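Local structure of putative ABC transporter subunit, substrate-binding component (Rhodopseudomonas palustris, 4EVR) at residues A[115-120]-A[132-137]; A[138-143]-A[172-177]; A[155-160]-A[184-189]; A[166-171]-A[209-214]; A[239-244]-A[254-259]. The protein probably serves as the periplasmic substrate-binding component of an ABC transporter, holding benzoate-like aromatic acids for uptake. All coordinates share one frame; numbering follows the deposited sequence.

Interaction 1. Residues A[115-120]-A[132-137]. With BEZ (benzoic acid), chain B.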
# COMPACT_ATOMS: atom_id res chain seq x y z
N GLY A 115 -2.22 -1.20 -4.94
CA GLY A 115 -1.20 -2.02 -5.61
C GLY A 115 -1.61 -2.64 -6.91
O GLY A 115 -0.82 -3.42 -7.46
N ALA A 116 -2.76 -2.27 -7.48
CA ALA A 116 -3.24 -2.85 -8.74
C ALA A 116 -2.06 -3.03 -9.72
O ALA A 116 -1.39 -2.06 -10.05
CB ALA A 116 -4.32 -1.98 -9.36
N ASP A 117 -1.80 -4.26 -10.17
CA ASP A 117 -0.66 -4.53 -11.05
C ASP A 117 -0.64 -3.71 -12.35
O ASP A 117 0.44 -3.24 -12.76
CB ASP A 117 -0.61 -6.03 -11.44
CG ASP A 117 -0.26 -6.98 -10.29
OD1 ASP A 117 0.29 -6.51 -9.28
OD2 ASP A 117 -0.51 -8.19 -10.42
N ILE A 118 -1.82 -3.49 -12.93
CA ILE A 118 -1.96 -2.82 -14.22
C ILE A 118 -1.42 -1.39 -14.18
O ILE A 118 -1.00 -0.90 -15.23
CB ILE A 118 -3.46 -2.80 -14.67
CG1 ILE A 118 -3.58 -2.60 -16.16
CG2 ILE A 118 -4.31 -1.74 -13.88
CD1 ILE A 118 -4.79 -3.18 -16.71
N ILE A 119 -1.51 -0.72 -13.01
CA ILE A 119 -1.12 0.69 -12.84
C ILE A 119 0.34 0.89 -13.26
O ILE A 119 0.61 1.91 -13.87
CB ILE A 119 -1.40 1.23 -11.44
CG1 ILE A 119 -2.94 1.31 -11.24
CG2 ILE A 119 -0.73 2.63 -11.22
CD1 ILE A 119 -3.36 1.69 -9.82
N THR A 120 1.25 -0.07 -13.02
CA THR A 120 2.65 0.10 -13.48
C THR A 120 3.00 -0.98 -14.47
O THR A 120 4.17 -1.30 -14.65
CB THR A 120 3.65 0.20 -12.33
OG1 THR A 120 3.48 -0.91 -11.44
CG2 THR A 120 3.50 1.49 -11.53
N SER A 132 3.97 3.11 -3.36
CA SER A 132 3.63 1.99 -2.51
C SER A 132 4.33 0.70 -2.97
O SER A 132 5.49 0.49 -2.63
CB SER A 132 2.12 1.90 -2.41
OG SER A 132 1.52 1.70 -3.66
N PHE A 133 3.70 -0.08 -3.81
CA PHE A 133 4.14 -1.40 -4.20
C PHE A 133 3.20 -1.92 -5.28
O PHE A 133 2.12 -1.31 -5.46
CB PHE A 133 4.08 -2.35 -3.00
CG PHE A 133 2.66 -2.50 -2.47
CD1 PHE A 133 2.11 -1.56 -1.62
CD2 PHE A 133 1.85 -3.54 -2.90
CE1 PHE A 133 0.73 -1.57 -1.35
CE2 PHE A 133 0.52 -3.58 -2.59
CZ PHE A 133 -0.04 -2.58 -1.84
N ALA A 134 3.51 -3.10 -5.87
CA ALA A 134 2.62 -3.79 -6.80
C ALA A 134 2.13 -5.08 -6.12
O ALA A 134 2.95 -5.80 -5.51
CB ALA A 134 3.32 -4.14 -8.11
N ASN A 135 0.84 -5.38 -6.23
CA ASN A 135 0.20 -6.55 -5.58
C ASN A 135 0.91 -7.85 -5.86
O ASN A 135 1.19 -8.63 -4.94
CB ASN A 135 -1.31 -6.67 -6.03
CG ASN A 135 -2.17 -5.63 -5.53
OD1 ASN A 135 -1.93 -5.12 -4.42
ND2 ASN A 135 -3.27 -5.31 -6.28
N GLY A 136 1.14 -8.10 -7.13
CA GLY A 136 1.79 -9.35 -7.59
C GLY A 136 3.18 -9.55 -7.00
O GLY A 136 3.49 -10.62 -6.47
N GLN A 137 3.97 -8.49 -6.99
CA GLN A 137 5.33 -8.55 -6.45
C GLN A 137 5.38 -8.85 -4.97
O GLN A 137 6.23 -9.62 -4.55
CB GLN A 137 6.10 -7.27 -6.74
CG GLN A 137 7.57 -7.44 -6.38
CD GLN A 137 8.42 -6.36 -6.96
OE1 GLN A 137 8.01 -5.21 -7.04
NE2 GLN A 137 9.67 -6.67 -7.20
C BEZ B . -5.48 -2.51 -2.59
O1 BEZ B . -4.67 -2.31 -3.55
O2 BEZ B . -6.73 -2.62 -2.75
C1 BEZ B . -5.00 -2.52 -1.18
C2 BEZ B . -5.87 -2.17 -0.14
C3 BEZ B . -5.42 -2.16 1.18
C4 BEZ B . -4.10 -2.57 1.41
C5 BEZ B . -3.24 -2.92 0.35
C6 BEZ B . -3.66 -2.88 -0.94
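The N-terminal turn of helix 135-148, beside the benzoic acid pocket, is where Gly115 and Asp117 meet Asn135 and Gly136. Gly115 works on two sides: its N gives a hydrogen bond to O1 of the ligand at 3.0 Å, and its O accepts from Asn135 N at 2.8 Å, a nearly straight bond (167°). Asp117 OD1 takes the next backbone donor, Gly136 N, at 2.8 Å through its syn lone pair. The carboxylate gets there because CG stands anti to the carbonyl carbon (chi1 -69°), and a negative group facing this helix start probably suits the helix dipole. With an alanine in place of Asp117, Gly136 N would probably be left without its carboxylate acceptor. Asn135 lays its amide against the Gly115 backbone, CG 3.2 Å from Gly115 O, while its ND2 bonds to Glu166. Gly115 CA lies 3.4 Å from Phe133 O, tight against the second segment. The Phe133 ring meets benzoic acid C6 at its edge, CZ lying 3.7 Å away. The loop carrying 115-120 runs from strand 109-111 to strand 128-130; Ala116 rests on Met96 of helix 92-105, and Asn135 touches Met167 of helix 162-177.

Interaction 2. Residues A[138-143]-A[172-177]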
# COMPACT_ATOMS: atom_id res chain seq x y z
N ILE A 138 4.54 -8.23 -4.15
CA ILE A 138 4.57 -8.54 -2.73
C ILE A 138 4.02 -9.91 -2.43
O ILE A 138 4.56 -10.57 -1.53
CB ILE A 138 3.89 -7.44 -1.89
CG1 ILE A 138 4.12 -7.66 -0.42
CG2 ILE A 138 2.43 -7.27 -2.19
CD1 ILE A 138 3.76 -6.40 0.51
N GLY A 139 3.03 -10.37 -3.19
CA GLY A 139 2.54 -11.74 -3.04
C GLY A 139 3.66 -12.73 -3.36
O GLY A 139 3.87 -13.69 -2.63
N ARG A 140 4.43 -12.49 -4.44
CA ARG A 140 5.55 -13.39 -4.75
C ARG A 140 6.61 -13.43 -3.61
O ARG A 140 7.08 -14.50 -3.23
CB ARG A 140 6.22 -12.99 -6.05
CG ARG A 140 5.41 -13.35 -7.30
CD ARG A 140 6.15 -13.03 -8.58
NE ARG A 140 6.04 -11.61 -8.99
CZ ARG A 140 7.01 -10.70 -8.95
NH1 ARG A 140 8.21 -11.01 -8.46
NH2 ARG A 140 6.78 -9.46 -9.36
N ALA A 141 6.94 -12.26 -3.05
CA ALA A 141 7.92 -12.15 -1.95
C ALA A 141 7.41 -12.88 -0.70
O ALA A 141 8.16 -13.61 -0.06
CB ALA A 141 8.20 -10.69 -1.62
N THR A 142 6.11 -12.80 -0.41
CA THR A 142 5.58 -13.55 0.75
C THR A 142 5.59 -15.07 0.53
O THR A 142 6.02 -15.79 1.42
CB THR A 142 4.21 -13.06 1.13
OG1 THR A 142 4.23 -11.61 1.21
CG2 THR A 142 3.78 -13.62 2.42
N GLY A 143 5.19 -15.54 -0.63
CA GLY A 143 5.25 -16.96 -0.99
C GLY A 143 6.66 -17.49 -0.88
O GLY A 143 6.87 -18.55 -0.29
N LYS A 172 0.77 -17.70 -4.99
CA LYS A 172 0.63 -19.09 -5.53
C LYS A 172 1.76 -19.38 -6.51
O LYS A 172 2.24 -20.50 -6.59
CB LYS A 172 -0.74 -19.28 -6.24
CG LYS A 172 -1.97 -19.05 -5.37
CD LYS A 172 -3.16 -19.90 -5.74
CE LYS A 172 -3.61 -19.68 -7.16
NZ LYS A 172 -4.98 -20.22 -7.39
N LYS A 173 2.22 -18.35 -7.24
CA LYS A 173 3.28 -18.49 -8.22
C LYS A 173 4.55 -18.90 -7.53
O LYS A 173 5.12 -19.93 -7.89
CB LYS A 173 3.46 -17.22 -9.04
CG LYS A 173 4.57 -17.23 -10.07
CD LYS A 173 4.44 -15.99 -10.95
CE LYS A 173 5.68 -15.65 -11.75
NZ LYS A 173 6.11 -16.75 -12.66
N SER A 174 4.96 -18.17 -6.49
CA SER A 174 6.16 -18.54 -5.77
C SER A 174 5.97 -19.77 -4.95
O SER A 174 6.91 -20.51 -4.77
CB SER A 174 6.58 -17.41 -4.83
OG SER A 174 6.69 -16.22 -5.57
N PHE A 175 4.80 -19.97 -4.36
CA PHE A 175 4.64 -21.10 -3.44
C PHE A 175 4.64 -22.42 -4.20
O PHE A 175 5.39 -23.35 -3.85
CB PHE A 175 3.34 -20.95 -2.66
CG PHE A 175 3.31 -21.78 -1.41
CD1 PHE A 175 4.02 -21.40 -0.29
CD2 PHE A 175 2.50 -22.90 -1.33
CE1 PHE A 175 3.91 -22.11 0.90
CE2 PHE A 175 2.41 -23.62 -0.14
CZ PHE A 175 3.10 -23.19 0.98
N THR A 176 3.89 -22.49 -5.30
CA THR A 176 3.92 -23.74 -6.13
C THR A 176 5.32 -23.93 -6.81
O THR A 176 5.82 -25.05 -6.91
CB THR A 176 2.78 -23.75 -7.11
OG1 THR A 176 2.90 -22.60 -7.92
CG2 THR A 176 1.41 -23.77 -6.42
N ALA A 177 5.97 -22.85 -7.28
CA ALA A 177 7.35 -22.93 -7.83
C ALA A 177 8.34 -23.54 -6.79
O ALA A 177 9.23 -24.28 -7.16
CB ALA A 177 7.85 -21.55 -8.25
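One side-chain hydrogen bond joins Arg140 and Ser174: Ser174 OG donates to Arg140 O at 2.9 Å. It meets the carbonyl oxygen from the flank, with a C=O...donor angle of 102°, and in doing so nestles against Arg140 CB, 3.3 Å from OG. The aliphatic part of the contact lies toward the solvent-exposed side, where the Arg140 and Lys173 chains lie side by side and point the same way, CD of the arginine 4.1 Å from CE of the lysine. Their like charges stay separate, NE and NZ being 6.3 Å apart, and the guanidinium forms a salt bridge with Asp367. Close backbone packing supplies the rest. Gly143 faces Ser174, and a CB on it would sit only 3.1 Å from Ser174 CB; Gly143 O lies at the edge of the Phe175 ring. The two helical segments run roughly parallel, their axes 7.3 Å apart at closest approach and crossing at -28°. Helix 135-148 goes on to rest on strand 257-260 through Ala141 and Thr142, and helix 162-177 on strand 181-188 through Phe175.

Interaction 3. Residues A[155-160]-A[184-189]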
# COMPACT_ATOMS: atom_id res chain seq x y z
N VAL A 155 -3.82 -22.67 2.62
CA VAL A 155 -5.15 -22.21 2.31
C VAL A 155 -5.02 -20.70 2.22
O VAL A 155 -4.38 -20.14 3.10
CB VAL A 155 -6.21 -22.63 3.38
CG1 VAL A 155 -7.48 -21.78 3.30
CG2 VAL A 155 -6.53 -24.10 3.26
N THR A 156 -5.55 -20.05 1.17
CA THR A 156 -5.55 -18.57 1.09
C THR A 156 -6.93 -18.04 1.48
O THR A 156 -7.96 -18.75 1.34
CB THR A 156 -5.11 -18.06 -0.28
OG1 THR A 156 -6.16 -18.24 -1.22
CG2 THR A 156 -3.83 -18.75 -0.77
N VAL A 157 -6.97 -16.86 2.07
CA VAL A 157 -8.24 -16.24 2.46
C VAL A 157 -8.13 -14.74 2.14
O VAL A 157 -7.21 -14.09 2.61
CB VAL A 157 -8.67 -16.43 3.92
CG1 VAL A 157 -10.15 -15.96 4.10
CG2 VAL A 157 -8.53 -17.84 4.35
N THR A 158 -9.06 -14.18 1.40
CA THR A 158 -9.03 -12.74 1.12
C THR A 158 -10.39 -12.26 0.63
O THR A 158 -11.30 -13.04 0.53
CB THR A 158 -7.92 -12.41 0.07
OG1 THR A 158 -7.70 -11.01 -0.00
CG2 THR A 158 -8.22 -12.93 -1.27
N TRP A 159 -10.47 -10.99 0.27
CA TRP A 159 -11.66 -10.39 -0.34
C TRP A 159 -11.66 -10.59 -1.87
O TRP A 159 -10.58 -10.64 -2.53
CB TRP A 159 -11.71 -8.89 -0.03
CG TRP A 159 -12.19 -8.58 1.37
CD1 TRP A 159 -13.33 -9.03 1.95
CD2 TRP A 159 -11.64 -7.61 2.26
NE1 TRP A 159 -13.55 -8.36 3.14
CE2 TRP A 159 -12.52 -7.48 3.35
CE3 TRP A 159 -10.49 -6.79 2.24
CZ2 TRP A 159 -12.26 -6.63 4.44
CZ3 TRP A 159 -10.27 -5.91 3.25
CH2 TRP A 159 -11.14 -5.84 4.36
N LYS A 160 -12.87 -10.73 -2.43
CA LYS A 160 -13.10 -10.93 -3.89
C LYS A 160 -13.01 -9.63 -4.66
O LYS A 160 -14.03 -9.02 -5.05
CB LYS A 160 -14.44 -11.58 -4.14
CG LYS A 160 -14.50 -12.26 -5.50
CD LYS A 160 -15.80 -13.11 -5.61
CE LYS A 160 -15.88 -13.95 -6.87
NZ LYS A 160 -15.75 -13.13 -8.09
N LYS A 184 -6.83 -24.60 -1.30
CA LYS A 184 -8.08 -23.87 -1.51
C LYS A 184 -7.81 -22.40 -1.43
O LYS A 184 -6.90 -22.01 -0.69
CB LYS A 184 -9.10 -24.26 -0.42
CG LYS A 184 -10.43 -23.50 -0.41
CD LYS A 184 -11.30 -23.87 -1.52
CE LYS A 184 -12.63 -23.14 -1.60
NZ LYS A 184 -13.35 -23.49 -2.85
N ASP A 185 -8.55 -21.60 -2.22
CA ASP A 185 -8.52 -20.16 -2.16
C ASP A 185 -9.89 -19.71 -1.70
O ASP A 185 -10.83 -19.91 -2.44
CB ASP A 185 -8.19 -19.57 -3.51
CG ASP A 185 -6.83 -19.91 -4.03
OD1 ASP A 185 -5.85 -19.76 -3.25
OD2 ASP A 185 -6.73 -20.29 -5.21
N ILE A 186 -10.03 -19.32 -0.48
CA ILE A 186 -11.32 -18.84 0.07
C ILE A 186 -11.48 -17.36 -0.22
O ILE A 186 -10.54 -16.59 0.04
CB ILE A 186 -11.42 -19.10 1.60
CG1 ILE A 186 -11.22 -20.60 1.93
CG2 ILE A 186 -12.77 -18.58 2.14
CD1 ILE A 186 -11.13 -20.94 3.35
N THR A 187 -12.68 -16.93 -0.73
CA THR A 187 -12.88 -15.49 -0.98
C THR A 187 -14.19 -15.08 -0.35
O THR A 187 -15.13 -15.88 -0.29
CB THR A 187 -12.84 -15.11 -2.46
OG1 THR A 187 -13.94 -15.76 -3.10
CG2 THR A 187 -11.56 -15.53 -3.12
N ILE A 188 -14.22 -13.88 0.13
CA ILE A 188 -15.38 -13.25 0.78
C ILE A 188 -15.65 -11.99 0.02
O ILE A 188 -14.71 -11.31 -0.39
CB ILE A 188 -14.95 -12.99 2.26
CG1 ILE A 188 -14.92 -14.36 2.99
CG2 ILE A 188 -15.91 -12.08 3.01
CD1 ILE A 188 -14.07 -14.30 4.16
N ALA A 189 -16.90 -11.63 -0.17
CA ALA A 189 -17.18 -10.41 -0.90
C ALA A 189 -16.67 -9.21 -0.13
O ALA A 189 -16.82 -9.14 1.10
CB ALA A 189 -18.68 -10.26 -1.10
O HOH W 1 -8.25 -16.61 -1.53
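Thr156 keeps OG1 between its backbone N and carbonyl carbon (chi1 75°), and Asp185 turns CG anti to its carbonyl carbon (chi1 -64°); together these torsions set Thr156 OG1 2.6 Å from Asp185 OD1. Thr156 OG1 donates to the anti side of the carboxylate, slightly out of its plane, and accepts from a water 2.7 Å away that also donates to Ile186 O. Asp185 OD2 is paired with Lys172, so both carboxylate oxygens have partners. Beneath this network the two strands run parallel. Thr156, Thr158 and Lys160 give their N-H groups to Lys184, Ile186 and Ile188, while Thr156 O and Thr158 O accept from Ile186 N and Ile188 N; the bond from Ile186 N to Thr156 O is 2.8 Å. On the opposite face aliphatic side chains meet: Val155 CG1 approaches Ile186 CD1 at 3.7 Å, and Val157 lies alongside Ile186, its CG1 also reaching Ile188 CD1 at 4.3 Å. Farther along, the Trp159 indole turns its edge to Ile188 O, with CD1 3.5 Å away, and its NE1 bonds to Asp192 O. Strand 181-188 is the outermost of its sheet and closes a beta-alpha-beta crossover that begins at strand 153-159. The connecting helix 162-177 covers the threonine and aspartate face with Val168, and helix 196-205 covers the valines with Ile202.

Interaction 4. Residues A[166-171]-A[209-214]. With BEZ (benzoic acid), chain B.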
# COMPACT_ATOMS: atom_id res chain seq x y z
N GLU A 166 -4.81 -10.54 -6.98
CA GLU A 166 -3.44 -10.35 -7.48
C GLU A 166 -2.41 -10.71 -6.40
O GLU A 166 -1.41 -11.31 -6.72
CB GLU A 166 -3.24 -8.94 -8.01
CG GLU A 166 -4.10 -8.60 -9.22
CD GLU A 166 -3.99 -7.16 -9.64
OE1 GLU A 166 -3.30 -6.39 -8.94
OE2 GLU A 166 -4.48 -6.81 -10.73
N MSE A 167 -2.67 -10.40 -5.15
CA MSE A 167 -1.77 -10.81 -4.12
C MSE A 167 -1.81 -12.34 -3.93
O MSE A 167 -0.75 -12.93 -3.67
CB MSE A 167 -2.04 -10.09 -2.81
CG MSE A 167 -1.45 -8.68 -2.81
SE MSE A 167 -1.52 -7.79 -1.17
CE MSE A 167 -2.84 -6.45 -1.39
N VAL A 168 -3.00 -12.98 -4.06
CA VAL A 168 -3.05 -14.43 -3.90
C VAL A 168 -2.41 -15.05 -5.15
O VAL A 168 -1.70 -16.05 -5.04
CB VAL A 168 -4.48 -14.95 -3.67
CG1 VAL A 168 -4.61 -16.45 -4.03
CG2 VAL A 168 -4.91 -14.69 -2.23
N SER A 169 -2.61 -14.48 -6.32
CA SER A 169 -1.98 -15.04 -7.54
C SER A 169 -0.40 -15.05 -7.45
O SER A 169 0.25 -16.02 -7.86
CB SER A 169 -2.43 -14.27 -8.77
OG SER A 169 -1.65 -14.71 -9.86
N GLY A 170 0.17 -13.94 -7.00
CA GLY A 170 1.62 -13.80 -6.85
C GLY A 170 2.19 -14.78 -5.86
O GLY A 170 3.22 -15.39 -6.09
N PHE A 171 1.50 -14.93 -4.73
CA PHE A 171 1.84 -15.88 -3.70
C PHE A 171 1.83 -17.30 -4.27
O PHE A 171 2.79 -18.02 -4.04
CB PHE A 171 0.87 -15.75 -2.55
CG PHE A 171 0.76 -17.00 -1.72
CD1 PHE A 171 1.73 -17.30 -0.78
CD2 PHE A 171 -0.27 -17.90 -1.93
CE1 PHE A 171 1.67 -18.50 -0.06
CE2 PHE A 171 -0.30 -19.12 -1.23
CZ PHE A 171 0.73 -19.44 -0.38
N CYS A 209 -0.35 -23.81 6.93
CA CYS A 209 -0.33 -22.35 7.00
C CYS A 209 -1.52 -21.77 6.31
O CYS A 209 -2.10 -22.41 5.46
CB CYS A 209 0.96 -21.77 6.38
SG CYS A 209 1.18 -22.19 4.63
N VAL A 210 -1.85 -20.53 6.69
CA VAL A 210 -2.86 -19.70 6.08
C VAL A 210 -2.19 -18.39 5.61
O VAL A 210 -1.41 -17.80 6.36
CB VAL A 210 -4.03 -19.39 7.07
CG1 VAL A 210 -4.93 -18.31 6.50
CG2 VAL A 210 -4.81 -20.66 7.35
N TYR A 211 -2.47 -18.00 4.37
CA TYR A 211 -2.05 -16.74 3.75
C TYR A 211 -3.28 -15.94 3.62
O TYR A 211 -4.18 -16.39 2.92
CB TYR A 211 -1.42 -17.02 2.41
CG TYR A 211 -1.07 -15.81 1.61
CD1 TYR A 211 0.14 -15.16 1.79
CD2 TYR A 211 -1.94 -15.31 0.65
CE1 TYR A 211 0.50 -14.05 1.02
CE2 TYR A 211 -1.61 -14.19 -0.11
CZ TYR A 211 -0.37 -13.58 0.05
OH TYR A 211 0.01 -12.53 -0.76
N ALA A 212 -3.37 -14.79 4.29
CA ALA A 212 -4.52 -13.95 4.27
C ALA A 212 -4.16 -12.55 3.83
O ALA A 212 -3.15 -12.02 4.28
CB ALA A 212 -5.15 -13.85 5.64
N PHE A 213 -4.96 -11.97 2.95
CA PHE A 213 -4.90 -10.55 2.71
C PHE A 213 -6.21 -9.92 3.19
O PHE A 213 -7.32 -10.16 2.63
CB PHE A 213 -4.60 -10.17 1.25
CG PHE A 213 -4.84 -8.68 0.99
CD1 PHE A 213 -4.18 -7.72 1.74
CD2 PHE A 213 -5.93 -8.24 0.21
CE1 PHE A 213 -4.47 -6.35 1.58
CE2 PHE A 213 -6.25 -6.90 0.12
CZ PHE A 213 -5.58 -5.97 0.85
N PHE A 214 -6.07 -9.09 4.21
CA PHE A 214 -7.11 -8.17 4.69
C PHE A 214 -6.34 -6.92 5.11
O PHE A 214 -5.13 -6.98 5.26
CB PHE A 214 -7.98 -8.71 5.83
CG PHE A 214 -8.82 -9.90 5.41
CD1 PHE A 214 -9.97 -9.73 4.66
CD2 PHE A 214 -8.45 -11.19 5.76
CE1 PHE A 214 -10.71 -10.84 4.25
CE2 PHE A 214 -9.20 -12.28 5.35
CZ PHE A 214 -10.31 -12.08 4.58
C BEZ B . -5.48 -2.51 -2.59
O1 BEZ B . -4.67 -2.31 -3.55
O2 BEZ B . -6.73 -2.62 -2.75
C1 BEZ B . -5.00 -2.52 -1.18
C2 BEZ B . -5.87 -2.17 -0.14
C3 BEZ B . -5.42 -2.16 1.18
C4 BEZ B . -4.10 -2.57 1.41
C5 BEZ B . -3.24 -2.92 0.35
C6 BEZ B . -3.66 -2.88 -0.94
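Met167, present as selenomethionine, and Phe213 meet beside the bound benzoic acid. The methionine chain bends at chi3 (-108°), which swings CE over the centre of the Phe213 ring, 3.4 Å from its centroid; SE follows over the same face at 4.3 Å, a Met-aromatic contact. Both side chains touch the ligand: Met167 CE lies 3.7 Å from its C6, and Phe213 turns its ring edge to it, CZ 3.8 Å from C4. One helical turn on, Phe171 stacks face to face on Tyr211, centroids 4.2 Å apart and planes at 13°. The stack is offset, each CG above the other ring's centre, and the two side chains pass in opposite directions. Val168 CG2 closes the tyrosine edge at 4.0 Å from CE2. Were an alanine to replace Tyr211, the Phe171 ring would probably lose the cover over one face and a gap would open beneath helix 162-177. Farther out, backbone bonds to Val155 and Val157 fix Tyr211 in the sheet, and Phe213 O accepts from Thr158 OG1. The contact is thus carried largely by dispersion and CH-pi attraction; at its ligand end Met167 and Phe213 offer an apolar surface to the phenyl ring of benzoic acid, whose carboxylate finds polar partners elsewhere in Gly115, Ser92 and Tyr161.

Interaction 5. Residues A[239-244]-A[254-259]. With BEZ (benzoic acid), chain B.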
# COMPACT_ATOMS: atom_id res chain seq x y z
N GLY A 239 2.15 -7.59 4.64
CA GLY A 239 2.14 -6.78 5.85
C GLY A 239 0.97 -5.93 6.15
O GLY A 239 0.81 -5.47 7.27
N PHE A 240 0.19 -5.68 5.13
CA PHE A 240 -1.06 -4.93 5.33
C PHE A 240 -1.96 -5.65 6.31
O PHE A 240 -2.84 -5.02 6.93
CB PHE A 240 -1.79 -4.82 3.98
CG PHE A 240 -0.87 -4.50 2.86
CD1 PHE A 240 -0.19 -3.30 2.83
CD2 PHE A 240 -0.62 -5.41 1.86
CE1 PHE A 240 0.70 -3.04 1.85
CE2 PHE A 240 0.26 -5.12 0.84
CZ PHE A 240 0.97 -3.98 0.88
N LEU A 241 -1.78 -6.98 6.47
CA LEU A 241 -2.61 -7.73 7.44
C LEU A 241 -2.38 -7.27 8.87
O LEU A 241 -3.30 -7.36 9.65
CB LEU A 241 -2.27 -9.22 7.29
CG LEU A 241 -3.02 -10.20 8.21
CD1 LEU A 241 -4.50 -10.20 7.91
CD2 LEU A 241 -2.39 -11.53 8.14
N THR A 242 -1.18 -6.74 9.20
CA THR A 242 -0.91 -6.27 10.56
C THR A 242 -0.64 -4.83 10.67
O THR A 242 -0.76 -4.31 11.79
CB THR A 242 0.29 -7.07 11.18
OG1 THR A 242 1.41 -6.97 10.29
CG2 THR A 242 -0.06 -8.58 11.33
N ASP A 243 -0.17 -4.10 9.55
CA ASP A 243 0.23 -2.73 9.80
C ASP A 243 -0.91 -1.83 10.24
O ASP A 243 -1.92 -1.77 9.60
CB ASP A 243 0.91 -2.14 8.56
CG ASP A 243 2.41 -2.09 8.75
OD1 ASP A 243 3.00 -3.13 9.13
OD2 ASP A 243 3.00 -1.01 8.52
N GLY A 244 -0.67 -1.08 11.31
CA GLY A 244 -1.64 -0.16 11.87
C GLY A 244 -2.52 -0.77 12.93
O GLY A 244 -3.08 -0.07 13.76
N ASP A 254 -0.14 -11.87 18.31
CA ASP A 254 1.21 -12.38 18.56
C ASP A 254 1.55 -13.56 17.67
O ASP A 254 0.78 -14.54 17.65
CB ASP A 254 1.38 -12.78 20.05
CG ASP A 254 1.70 -11.61 20.97
OD1 ASP A 254 2.20 -10.56 20.47
OD2 ASP A 254 1.67 -11.81 22.18
N GLY A 255 2.72 -13.51 17.03
CA GLY A 255 3.19 -14.63 16.23
C GLY A 255 2.89 -14.55 14.76
O GLY A 255 3.38 -15.39 14.00
N ILE A 256 2.06 -13.56 14.32
CA ILE A 256 1.71 -13.47 12.90
C ILE A 256 2.94 -13.07 12.13
O ILE A 256 3.56 -12.11 12.47
CB ILE A 256 0.55 -12.49 12.64
CG1 ILE A 256 -0.75 -13.01 13.32
CG2 ILE A 256 0.35 -12.27 11.10
CD1 ILE A 256 -1.90 -12.04 13.21
N LYS A 257 3.22 -13.77 11.03
CA LYS A 257 4.42 -13.51 10.21
C LYS A 257 4.00 -12.79 8.92
O LYS A 257 2.95 -13.10 8.32
CB LYS A 257 5.13 -14.82 9.91
CG LYS A 257 5.94 -15.30 11.14
CD LYS A 257 7.14 -16.06 10.81
CE LYS A 257 7.92 -16.48 12.05
NZ LYS A 257 7.12 -17.35 12.97
N THR A 258 4.69 -11.74 8.58
CA THR A 258 4.36 -11.00 7.36
C THR A 258 5.60 -10.54 6.61
O THR A 258 6.73 -10.54 7.14
CB THR A 258 3.47 -9.74 7.62
OG1 THR A 258 4.16 -8.79 8.40
CG2 THR A 258 2.14 -10.01 8.23
N VAL A 259 5.37 -10.19 5.35
CA VAL A 259 6.39 -9.63 4.49
C VAL A 259 5.91 -8.23 4.03
O VAL A 259 4.80 -8.05 3.57
CB VAL A 259 6.72 -10.54 3.33
CG1 VAL A 259 7.61 -9.81 2.33
CG2 VAL A 259 7.39 -11.85 3.82
C BEZ B . -5.48 -2.51 -2.59
O1 BEZ B . -4.67 -2.31 -3.55
O2 BEZ B . -6.73 -2.62 -2.75
C1 BEZ B . -5.00 -2.52 -1.18
C2 BEZ B . -5.87 -2.17 -0.14
C3 BEZ B . -5.42 -2.16 1.18
C4 BEZ B . -4.10 -2.57 1.41
C5 BEZ B . -3.24 -2.92 0.35
C6 BEZ B . -3.66 -2.88 -0.94
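A small buried contact of threonines, aliphatic groups and backbone joins Gly239, Leu241 and Thr242, in the loop after strand 235-238, to Ile256, just before strand 257-260, and to Thr258 and Val259 within it. Its one hydrogen bond across the segments runs from Gly239 N to Val259 O, 2.9 Å long and bent (136°), with the donor well above the carbonyl plane. Next to it Gly239 CA packs on Thr258 CB at 3.7 Å. Thr242 and Thr258 reach toward each other tip to tip, OG1 of the first 3.7 Å from CG2 of the second. In Thr242 the hydroxyl sits between the backbone N and the carbonyl carbon (chi1 55°), which puts CG2 anti to the carbonyl carbon, where it touches Ile256 CG2 at 3.7 Å as the two side chains pass in opposite directions. Leu241 crosses Ile256 at about a right angle, its CD2 4.1 Å from that same methyl. Gly239 O accepts from both Thr242 N and Asp243 N, so the loop is wound tight where it leaves the strand. Arg348 holds both segments from the neighbouring strand 345-351, bonding to Thr258 OG1 and forming a salt bridge with Asp243. Phe240, whose CB points away from strand 257-260, lays its ring face over benzoic acid C5, 3.8 Å from CG. A loop at the C-terminal end of a parallel strand that presents a ligand-binding side chain is typical of the alpha/beta domains of periplasmic binding proteins.

Interactions 1, 4 and 5 all touch the benzoic acid: interaction 1 grips its carboxylate through Gly115 N and meets its ring with Phe133, and interactions 4 and 5 add further walls round the ring. They also touch one another. Asn135 ND2 of interaction 1 is 2.9 Å from Glu166 OE1 of 166-171, and Met167 SE of interaction 4 lies 3.8 Å from Phe240 CE2 of interaction 5. Interactions 2 and 3 stand behind this layer. Helix 162-177 serves both interaction 2 and interaction 4, whose centres are about 8 Å apart, while Thr158 OG1 of interaction 3 is 2.8 Å from Phe213 O of interaction 4. Interactions 2 and 3 meet in the salt bridge between Lys172 NZ and Asp185 OD2, 2.8 Å long.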